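Local atomic coordinates of FMN-dependent NADH:quinone oxidoreductase 1 (Bacillus anthracis, PDB entry 4M0C), a protein that probably uses FMN and NADH to reduce electrophilic quinones and to cleave the azo bond of aromatic azo compounds, working as a homodimer. Residues K6-N11 with Q90-A95; E32-L37 with E208-L213; I100-H105 with V146-G151. All coordinates share one frame; numbering follows the deposited sequence.

Interaction 1 (K6-N11 with Q90-A95); sequences KTLIIN and QQFKSA
Leu-8 of the strand and Ala-95, just past the end of the helix, form the close-packed part of this contact: Leu-8 CB lies 3.6 Å from Ala-95 CB, and the same methyl also rests against the carbonyl oxygen of Lys-6. Further out, the two methyls of Leu-8 divide the helix between them. CD2 reaches the backbone at Phe-92, 3.8 Å from its CA, while CD1 meets the amide end of Gln-91, whose extended chain passes the leucine at about a right angle. That amide is held from beyond the pair, its NE2 hydrogen-bonded to Glu-45. Ile-10 touches more lightly, with CD1 at the edge of the Phe-92 ring, 4.4 Å from Phe-92 CD1.

The side nearer solvent is polar. With its CG trans to the backbone N (chi1 -173°) and a bend at chi3 (-82°), Lys-6 lays its CD and CE along Ser-94 and brings NZ to 2.6 Å from Ser-94 OG. The hydroxyl accepts a hydrogen bond from this ammonium group and in turn donates one to Gln-91 O, 2.6 Å from Ser-94 OG, so OG sits between two polar partners. A salt bridge to Glu-45 gives Lys-6 NZ a second partner, so this one carboxylate serves both Lys-6 and Gln-91.

In the flavodoxin-like fold the contact seats the C-terminal end of helix 76-93 on strand 5-11. Strands 42-48 and 97-103 flank that strand in the parallel sheet, and Tyr-116 of helix 111-120 packs against Leu-8, Ile-10 and Phe-92.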
loop_
_atom_site.group_PDB
_atom_site.type_symbol
_atom_site.label_atom_id
_atom_site.label_comp_id
_atom_site.label_asym_id
_atom_site.label_seq_id
_atom_site.Cartn_x
_atom_site.Cartn_y
_atom_site.Cartn_z
ATOM N N LYS A 6 -10.095 0.411 25.762
ATOM C CA LYS A 6 -8.822 0.940 25.331
ATOM C C LYS A 6 -8.991 1.496 23.933
ATOM O O LYS A 6 -9.637 0.872 23.071
ATOM C CB LYS A 6 -7.746 -0.154 25.357
ATOM C CG LYS A 6 -6.347 0.372 25.083
ATOM C CD LYS A 6 -5.388 -0.730 24.653
ATOM C CE LYS A 6 -4.809 -1.501 25.831
ATOM N NZ LYS A 6 -3.666 -2.365 25.379
ATOM N N THR A 7 -8.432 2.681 23.733
ATOM C CA THR A 7 -8.397 3.339 22.437
ATOM C C THR A 7 -6.984 3.274 21.868
ATOM O O THR A 7 -6.021 3.634 22.555
ATOM C CB THR A 7 -8.787 4.804 22.569
ATOM O OG1 THR A 7 -10.137 4.880 23.033
ATOM C CG2 THR A 7 -8.660 5.517 21.222
ATOM N N LEU A 8 -6.860 2.802 20.627
ATOM C CA LEU A 8 -5.555 2.715 19.967
ATOM C C LEU A 8 -5.487 3.715 18.825
ATOM O O LEU A 8 -6.297 3.668 17.905
ATOM C CB LEU A 8 -5.299 1.306 19.419
ATOM C CG LEU A 8 -3.994 1.139 18.639
ATOM C CD1 LEU A 8 -2.775 1.509 19.505
ATOM C CD2 LEU A 8 -3.860 -0.282 18.096
ATOM N N ILE A 9 -4.533 4.628 18.905
ATOM C CA ILE A 9 -4.302 5.586 17.839
ATOM C C ILE A 9 -3.215 5.045 16.910
ATOM O O ILE A 9 -2.101 4.744 17.332
ATOM C CB ILE A 9 -3.909 6.955 18.414
ATOM C CG1 ILE A 9 -5.042 7.482 19.332
ATOM C CG2 ILE A 9 -3.640 7.945 17.299
ATOM C CD1 ILE A 9 -4.566 8.537 20.302
ATOM N N ILE A 10 -3.560 4.888 15.643
ATOM C CA ILE A 10 -2.627 4.371 14.666
ATOM C C ILE A 10 -2.242 5.555 13.777
ATOM O O ILE A 10 -2.959 5.917 12.839
ATOM C CB ILE A 10 -3.269 3.233 13.853
ATOM C CG1 ILE A 10 -3.629 2.057 14.772
ATOM C CG2 ILE A 10 -2.372 2.795 12.707
ATOM C CD1 ILE A 10 -4.770 1.182 14.229
ATOM N N ASN A 11 -1.109 6.169 14.098
ATOM C CA ASN A 11 -0.670 7.362 13.399
ATOM C C ASN A 11 0.183 7.000 12.186
ATOM O O ASN A 11 1.366 6.658 12.319
ATOM C CB ASN A 11 0.102 8.266 14.378
ATOM C CG ASN A 11 0.600 9.543 13.735
ATOM O OD1 ASN A 11 0.343 9.801 12.552
ATOM N ND2 ASN A 11 1.323 10.355 14.512
ATOM N N GLN A 90 -1.182 -8.147 19.134
ATOM C CA GLN A 90 -1.858 -8.157 20.426
ATOM C C GLN A 90 -2.266 -6.763 20.891
ATOM O O GLN A 90 -3.328 -6.601 21.484
ATOM C CB GLN A 90 -1.019 -8.884 21.486
ATOM C CG GLN A 90 -0.793 -10.355 21.126
ATOM C CD GLN A 90 -2.097 -11.095 20.801
ATOM O OE1 GLN A 90 -3.136 -10.868 21.437
ATOM N NE2 GLN A 90 -2.043 -11.980 19.806
ATOM N N GLN A 91 -1.432 -5.758 20.632
ATOM C CA GLN A 91 -1.829 -4.382 20.955
ATOM C C GLN A 91 -3.108 -4.025 20.190
ATOM O O GLN A 91 -4.048 -3.455 20.750
ATOM C CB GLN A 91 -0.722 -3.393 20.590
ATOM C CG GLN A 91 -1.064 -1.949 20.936
ATOM C CD GLN A 91 0.025 -0.977 20.502
ATOM O OE1 GLN A 91 0.461 -0.997 19.345
ATOM N NE2 GLN A 91 0.481 -0.136 21.430
ATOM N N PHE A 92 -3.142 -4.375 18.906
ATOM C CA PHE A 92 -4.322 -4.102 18.097
ATOM C C PHE A 92 -5.582 -4.824 18.629
ATOM O O PHE A 92 -6.657 -4.220 18.728
ATOM C CB PHE A 92 -4.061 -4.467 16.639
ATOM C CG PHE A 92 -5.254 -4.271 15.757
ATOM C CD1 PHE A 92 -5.535 -3.027 15.218
ATOM C CD2 PHE A 92 -6.113 -5.326 15.483
ATOM C CE1 PHE A 92 -6.652 -2.843 14.417
ATOM C CE2 PHE A 92 -7.229 -5.141 14.683
ATOM C CZ PHE A 92 -7.497 -3.898 14.162
ATOM N N LYS A 93 -5.453 -6.104 18.978
ATOM C CA LYS A 93 -6.591 -6.870 19.489
ATOM C C LYS A 93 -7.030 -6.400 20.861
ATOM O O LYS A 93 -8.161 -6.647 21.272
ATOM C CB LYS A 93 -6.265 -8.370 19.552
ATOM C CG LYS A 93 -6.036 -9.001 18.204
ATOM C CD LYS A 93 -5.755 -10.505 18.335
ATOM C CE LYS A 93 -6.920 -11.243 18.971
ATOM N NZ LYS A 93 -6.630 -12.710 18.978
ATOM N N SER A 94 -6.137 -5.723 21.577
ATOM C CA SER A 94 -6.442 -5.260 22.933
ATOM C C SER A 94 -7.347 -4.019 22.929
ATOM O O SER A 94 -7.897 -3.643 23.964
ATOM C CB SER A 94 -5.141 -4.945 23.700
ATOM O OG SER A 94 -4.594 -3.691 23.287
ATOM N N ALA A 95 -7.493 -3.360 21.779
ATOM C CA ALA A 95 -8.283 -2.128 21.737
ATOM C C ALA A 95 -9.688 -2.346 21.177
ATOM O O ALA A 95 -9.895 -3.213 20.318
ATOM C CB ALA A 95 -7.555 -1.046 20.925
#

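Interaction 2 (E32-L37 with E208-L213); sequences ESYKEL and EAASRL. With ZN (zinc ion), chain D.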
loop_
_atom_site.group_PDB
_atom_site.type_symbol
_atom_site.label_atom_id
_atom_site.label_comp_id
_atom_site.label_asym_id
_atom_site.label_seq_id
_atom_site.Cartn_x
_atom_site.Cartn_y
_atom_site.Cartn_z
ATOM N N GLU A 32 -7.895 16.298 21.836
ATOM C CA GLU A 32 -8.286 17.281 22.846
ATOM C C GLU A 32 -9.713 17.039 23.339
ATOM O O GLU A 32 -9.948 16.933 24.540
ATOM C CB GLU A 32 -8.231 18.701 22.279
ATOM C CG GLU A 32 -6.867 19.247 21.921
ATOM C CD GLU A 32 -6.975 20.592 21.202
ATOM O OE1 GLU A 32 -5.942 21.274 21.025
ATOM O OE2 GLU A 32 -8.105 20.963 20.813
ATOM N N SER A 33 -10.660 16.992 22.402
ATOM C CA SER A 33 -12.072 16.791 22.734
ATOM C C SER A 33 -12.319 15.423 23.373
ATOM O O SER A 33 -13.044 15.321 24.357
ATOM C CB SER A 33 -12.943 16.922 21.480
ATOM O OG SER A 33 -12.606 18.072 20.723
ATOM N N TYR A 34 -11.717 14.380 22.806
ATOM C CA TYR A 34 -11.878 13.009 23.299
ATOM C C TYR A 34 -11.446 12.843 24.755
ATOM O O TYR A 34 -12.181 12.275 25.555
ATOM C CB TYR A 34 -11.107 12.041 22.404
ATOM C CG TYR A 34 -11.404 10.558 22.612
ATOM C CD1 TYR A 34 -12.682 10.039 22.415
ATOM C CD2 TYR A 34 -10.384 9.672 22.959
ATOM C CE1 TYR A 34 -12.937 8.667 22.594
ATOM C CE2 TYR A 34 -10.628 8.307 23.129
ATOM C CZ TYR A 34 -11.897 7.812 22.944
ATOM O OH TYR A 34 -12.111 6.457 23.119
ATOM N N LYS A 35 -10.272 13.356 25.110
ATOM C CA LYS A 35 -9.800 13.233 26.488
ATOM C C LYS A 35 -10.626 14.029 27.496
ATOM O O LYS A 35 -10.645 13.695 28.680
ATOM C CB LYS A 35 -8.314 13.577 26.600
ATOM C CG LYS A 35 -7.449 12.629 25.789
ATOM C CD LYS A 35 -6.022 12.567 26.295
ATOM C CE LYS A 35 -5.135 13.598 25.637
ATOM N NZ LYS A 35 -3.728 13.087 25.582
ATOM N N GLU A 36 -11.314 15.070 27.034
ATOM C CA GLU A 36 -12.195 15.835 27.922
ATOM C C GLU A 36 -13.395 14.982 28.315
ATOM O O GLU A 36 -14.008 15.205 29.352
ATOM C CB GLU A 36 -12.698 17.121 27.245
ATOM C CG GLU A 36 -11.625 18.161 26.898
ATOM C CD GLU A 36 -12.196 19.403 26.200
ATOM O OE1 GLU A 36 -13.418 19.441 25.928
ATOM O OE2 GLU A 36 -11.419 20.344 25.926
ATOM N N LEU A 37 -13.708 13.991 27.486
ATOM C CA LEU A 37 -14.993 13.296 27.550
ATOM C C LEU A 37 -14.948 11.836 28.043
ATOM O O LEU A 37 -15.943 11.339 28.567
ATOM C CB LEU A 37 -15.675 13.351 26.175
ATOM C CG LEU A 37 -16.107 14.716 25.632
ATOM C CD1 LEU A 37 -16.642 14.579 24.203
ATOM C CD2 LEU A 37 -17.154 15.351 26.538
ATOM N N GLU A 208 -17.537 15.972 16.770
ATOM C CA GLU A 208 -18.737 15.134 16.828
ATOM C C GLU A 208 -18.316 13.691 17.057
ATOM O O GLU A 208 -18.919 12.978 17.848
ATOM C CB GLU A 208 -19.567 15.259 15.540
ATOM C CG GLU A 208 -20.034 16.692 15.230
ATOM C CD GLU A 208 -20.905 16.781 13.981
ATOM O OE1 GLU A 208 -21.212 17.917 13.553
ATOM O OE2 GLU A 208 -21.288 15.723 13.429
ATOM N N ALA A 209 -17.263 13.272 16.367
ATOM C CA ALA A 209 -16.752 11.913 16.509
ATOM C C ALA A 209 -16.294 11.655 17.947
ATOM O O ALA A 209 -16.636 10.632 18.538
ATOM C CB ALA A 209 -15.627 11.687 15.534
ATOM N N ALA A 210 -15.534 12.588 18.520
ATOM C CA ALA A 210 -15.110 12.461 19.916
ATOM C C ALA A 210 -16.300 12.235 20.846
ATOM O O ALA A 210 -16.296 11.294 21.642
ATOM C CB ALA A 210 -14.300 13.678 20.357
ATOM N N SER A 211 -17.312 13.097 20.736
ATOM C CA SER A 211 -18.560 12.926 21.469
ATOM C C SER A 211 -19.193 11.561 21.255
ATOM O O SER A 211 -19.660 10.930 22.209
ATOM C CB SER A 211 -19.575 13.996 21.069
ATOM O OG SER A 211 -19.328 15.185 21.762
ATOM N N ARG A 212 -19.253 11.116 20.006
ATOM C CA ARG A 212 -19.893 9.833 19.729
ATOM C C ARG A 212 -19.090 8.713 20.362
ATOM O O ARG A 212 -19.640 7.877 21.071
ATOM C CB ARG A 212 -20.047 9.600 18.220
ATOM C CG ARG A 212 -20.701 8.259 17.874
ATOM C CD ARG A 212 -20.936 8.070 16.378
ATOM N NE ARG A 212 -19.730 8.215 15.563
ATOM C CZ ARG A 212 -18.908 7.217 15.253
ATOM N NH1 ARG A 212 -17.847 7.447 14.499
ATOM N NH2 ARG A 212 -19.138 5.988 15.716
ATOM N N LEU A 213 -17.783 8.721 20.121
ATOM C CA LEU A 213 -16.910 7.643 20.583
ATOM C C LEU A 213 -16.756 7.570 22.106
ATOM O O LEU A 213 -16.502 6.495 22.647
ATOM C CB LEU A 213 -15.546 7.729 19.901
ATOM C CG LEU A 213 -15.626 7.494 18.390
ATOM C CD1 LEU A 213 -14.290 7.786 17.708
ATOM C CD2 LEU A 213 -16.106 6.065 18.107
HETATM ZN ZN ZN D . -8.177 22.209 18.964
#
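The Tyr-34 ring takes Ala-210 O at its edge, in the ring plane and 3.9 Å from Tyr-34 CD1, while Leu-213 CB approaches obliquely, 3.9 Å from Tyr-34 CE1. The Leu-213 and Tyr-34 side chains cross at about a right angle. Phe-30, one turn earlier, meets the tyrosine with ring planes about 20° apart, and the phenol OH is hydrogen-bonded to Thr-7 OG1 on strand 5-11. With CG trans to the backbone N (chi1 -168°), the ring swings in toward the second helix.

Helices 22-37 and 195-214 lie side by side on one face of the flavodoxin-like sheet and run in the same general direction, the axes of the two short segments approaching to 8.4 Å at a signed crossing angle of -27°. Such closeness rests on small residues: Ala-210 CB fits against the first helix, 3.6 Å from Tyr-34 N and 3.7 Å from Ser-33 CB. Towards the exposed end, Leu-37 CD1 reaches over to Ser-211, 3.7 Å from its OG. Away from the helix interface, Glu-32 extends its carboxylate to a zinc ion, with OE2 2.2 Å from the metal, and His-29 ND1 binds the same ion.

Interaction 3 (I100-H105 with V146-G151); sequences IVLPLH and VIQASG. With FMN (flavin mononucleotide), chain C.
Ile-147 N donates to Ile-100 O at 2.7 Å and almost straight, 175° at the hydrogen, the first and shortest of four backbone bonds between parallel strands 97-103 and 143-150. Ile-147 and Ala-149 bond to Ile-100, Leu-102 and Leu-104, alternate residues of the facing segment. Leu-102 N bonds to Ile-147 O at 2.9 Å, and Ala-149 N donates to Leu-102 O at a longer 3.2 Å. Leu-104 N to Ala-149 O, 2.8 Å, carries the pairing beyond Pro-103, though this bond is less straight, 139° at the hydrogen.

At the C-terminal ends the backbone turns to the flavin. FMN O2' donates to Leu-104 O at 2.7 Å, and Gly-151 N donates to FMN N1 at 3.0 Å, with a weak second hydrogen bond to FMN O2'. Leu-104 carries CD2 to 3.7 Å from FMN N3, while Pro-103 and Ala-149, on one face of the sheet, pack against the O5' end of the phosphate arm. The His-105 ring has Pro-103 CG over one face and the FMN methyl C7M over the other, both offset toward the rim; the backbone O of His-105 accepts a hydrogen bond from Lys-114 NZ of the second subunit.

On the other face of the sheet, Leu-102 takes the rare chi1 of 73°, which sets CD2 3.6 Å from Val-146 CG1 and close to Gln-148 CB. Gln-148 OE1 and NE2 are hydrogen-bonded to Ser-166 and Glu-164.

The strand ends therefore contribute main-chain groups to the FMN site. The N-H of Gly-151 at N1 would be expected to favour negative charge there, consistent with stabilising reduced flavin.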
loop_
_atom_site.group_PDB
_atom_site.type_symbol
_atom_site.label_atom_id
_atom_site.label_comp_id
_atom_site.label_asym_id
_atom_site.label_seq_id
_atom_site.Cartn_x
_atom_site.Cartn_y
_atom_site.Cartn_z
ATOM N N ILE A 100 -7.242 5.988 13.031
ATOM C CA ILE A 100 -6.174 5.998 12.036
ATOM C C ILE A 100 -6.022 7.400 11.430
ATOM O O ILE A 100 -7.004 8.012 10.979
ATOM C CB ILE A 100 -6.439 4.953 10.916
ATOM C CG1 ILE A 100 -6.490 3.539 11.510
ATOM C CG2 ILE A 100 -5.362 5.028 9.831
ATOM C CD1 ILE A 100 -6.824 2.451 10.481
ATOM N N VAL A 101 -4.790 7.910 11.435
ATOM C CA VAL A 101 -4.498 9.233 10.907
ATOM C C VAL A 101 -3.574 9.070 9.708
ATOM O O VAL A 101 -2.529 8.428 9.810
ATOM C CB VAL A 101 -3.798 10.123 11.956
ATOM C CG1 VAL A 101 -3.631 11.556 11.410
ATOM C CG2 VAL A 101 -4.601 10.153 13.267
ATOM N N LEU A 102 -3.952 9.632 8.564
ATOM C CA LEU A 102 -3.100 9.526 7.382
ATOM C C LEU A 102 -3.260 10.713 6.444
ATOM O O LEU A 102 -4.342 11.291 6.341
ATOM C CB LEU A 102 -3.392 8.231 6.616
ATOM C CG LEU A 102 -4.700 8.131 5.819
ATOM C CD1 LEU A 102 -4.609 7.034 4.769
ATOM C CD2 LEU A 102 -5.861 7.837 6.741
ATOM N N PRO A 103 -2.171 11.084 5.758
ATOM C CA PRO A 103 -2.276 11.978 4.602
ATOM C C PRO A 103 -2.581 11.105 3.386
ATOM O O PRO A 103 -2.256 9.915 3.400
ATOM C CB PRO A 103 -0.862 12.552 4.490
ATOM C CG PRO A 103 0.020 11.430 4.969
ATOM C CD PRO A 103 -0.777 10.666 6.018
ATOM N N LEU A 104 -3.214 11.649 2.357
ATOM C CA LEU A 104 -3.419 10.837 1.168
ATOM C C LEU A 104 -2.283 11.118 0.215
ATOM O O LEU A 104 -2.161 12.230 -0.313
ATOM C CB LEU A 104 -4.770 11.119 0.494
ATOM C CG LEU A 104 -4.998 10.235 -0.750
ATOM C CD1 LEU A 104 -4.920 8.730 -0.408
ATOM C CD2 LEU A 104 -6.320 10.565 -1.436
ATOM N N HIS A 105 -1.440 10.111 0.004
ATOM C CA HIS A 105 -0.342 10.221 -0.944
ATOM C C HIS A 105 -0.532 9.186 -2.064
ATOM O O HIS A 105 -0.456 7.983 -1.816
ATOM C CB HIS A 105 0.995 9.968 -0.242
ATOM C CG HIS A 105 1.389 11.042 0.727
ATOM N ND1 HIS A 105 2.302 10.826 1.739
ATOM C CD2 HIS A 105 1.024 12.347 0.822
ATOM C CE1 HIS A 105 2.463 11.944 2.428
ATOM N NE2 HIS A 105 1.707 12.884 1.890
ATOM N N VAL A 146 -11.355 7.079 10.901
ATOM C CA VAL A 146 -10.212 7.372 10.040
ATOM C C VAL A 146 -10.163 8.889 9.800
ATOM O O VAL A 146 -11.174 9.499 9.450
ATOM C CB VAL A 146 -10.302 6.596 8.704
ATOM C CG1 VAL A 146 -9.204 7.059 7.736
ATOM C CG2 VAL A 146 -10.218 5.065 8.955
ATOM N N ILE A 147 -9.007 9.501 10.033
ATOM C CA ILE A 147 -8.821 10.920 9.726
ATOM C C ILE A 147 -7.836 11.026 8.566
ATOM O O ILE A 147 -6.660 10.668 8.703
ATOM C CB ILE A 147 -8.270 11.694 10.924
ATOM C CG1 ILE A 147 -9.290 11.674 12.074
ATOM C CG2 ILE A 147 -7.907 13.164 10.526
ATOM C CD1 ILE A 147 -8.718 12.237 13.390
ATOM N N GLN A 148 -8.327 11.493 7.421
ATOM C CA GLN A 148 -7.520 11.548 6.202
ATOM C C GLN A 148 -7.541 12.946 5.611
ATOM O O GLN A 148 -8.614 13.491 5.344
ATOM C CB GLN A 148 -8.079 10.570 5.162
ATOM C CG GLN A 148 -7.408 10.663 3.780
ATOM C CD GLN A 148 -8.126 9.820 2.732
ATOM O OE1 GLN A 148 -7.878 8.622 2.618
ATOM N NE2 GLN A 148 -9.020 10.446 1.963
ATOM N N ALA A 149 -6.361 13.522 5.388
ATOM C CA ALA A 149 -6.270 14.797 4.691
ATOM C C ALA A 149 -5.902 14.502 3.244
ATOM O O ALA A 149 -5.135 13.577 2.970
ATOM C CB ALA A 149 -5.228 15.697 5.331
ATOM N N SER A 150 -6.450 15.287 2.319
ATOM C CA SER A 150 -6.199 15.074 0.896
ATOM C C SER A 150 -6.229 16.401 0.140
ATOM O O SER A 150 -6.942 17.325 0.531
ATOM C CB SER A 150 -7.245 14.110 0.327
ATOM O OG SER A 150 -8.541 14.703 0.335
ATOM N N GLY A 151 -5.451 16.505 -0.931
ATOM C CA GLY A 151 -5.452 17.708 -1.744
ATOM C C GLY A 151 -6.749 17.833 -2.525
ATOM O O GLY A 151 -7.304 18.931 -2.672
HETATM N N1 FMN C . -3.807 14.592 -2.625
HETATM C C2 FMN C . -4.844 13.890 -3.210
HETATM O O2 FMN C . -5.997 14.334 -3.118
HETATM N N3 FMN C . -4.594 12.699 -3.891
HETATM C C4 FMN C . -3.302 12.210 -3.979
HETATM O O4 FMN C . -3.078 11.150 -4.571
HETATM C C4A FMN C . -2.253 12.924 -3.394
HETATM N N5 FMN C . -0.948 12.468 -3.479
HETATM C C5A FMN C . 0.079 13.184 -2.881
HETATM C C6 FMN C . 1.390 12.717 -2.952
HETATM C C7 FMN C . 2.421 13.434 -2.351
HETATM C C7M FMN C . 3.828 12.905 -2.445
HETATM C C8 FMN C . 2.158 14.619 -1.669
HETATM C C8M FMN C . 3.280 15.390 -1.026
HETATM C C9 FMN C . 0.848 15.092 -1.600
HETATM C C9A FMN C . -0.195 14.370 -2.199
HETATM N N10 FMN C . -1.501 14.829 -2.132
HETATM C C10 FMN C . -2.517 14.114 -2.720
HETATM C "C1'" FMN C . -1.847 16.095 -1.400
HETATM C "C2'" FMN C . -1.980 15.789 0.095
HETATM O "O2'" FMN C . -2.944 14.775 0.344
HETATM C "C3'" FMN C . -2.393 17.058 0.816
HETATM O "O3'" FMN C . -1.306 17.960 0.762
HETATM C "C4'" FMN C . -2.753 16.770 2.263
HETATM O "O4'" FMN C . -3.182 17.971 2.875
HETATM C "C5'" FMN C . -1.558 16.238 3.046
HETATM O "O5'" FMN C . -1.976 15.982 4.371
HETATM P P FMN C . -1.110 16.512 5.618
HETATM O O1P FMN C . -1.196 18.014 5.589
HETATM O O2P FMN C . -1.697 15.971 6.911
HETATM O O3P FMN C . 0.325 16.073 5.444
#

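From the N terminus, strand 5-11 opens interaction 1, and helix 22-37, which follows it, opens interaction 2 before interaction 1 closes at the end of helix 76-93; these two therefore cross. The next strand, 97-103, begins interaction 3, which closes on strand 143-150, after interaction 1 and wholly within the span of interaction 2, whose second half comes only with helix 195-214. Interaction 1 joins the sheet to a helix, interaction 2 pairs helices, and interaction 3 links strands within the sheet. Ile-10 O, 3.0 Å from Val-101 N, probably bonds interaction 1 to interaction 3, which lies about 19 Å away between centres.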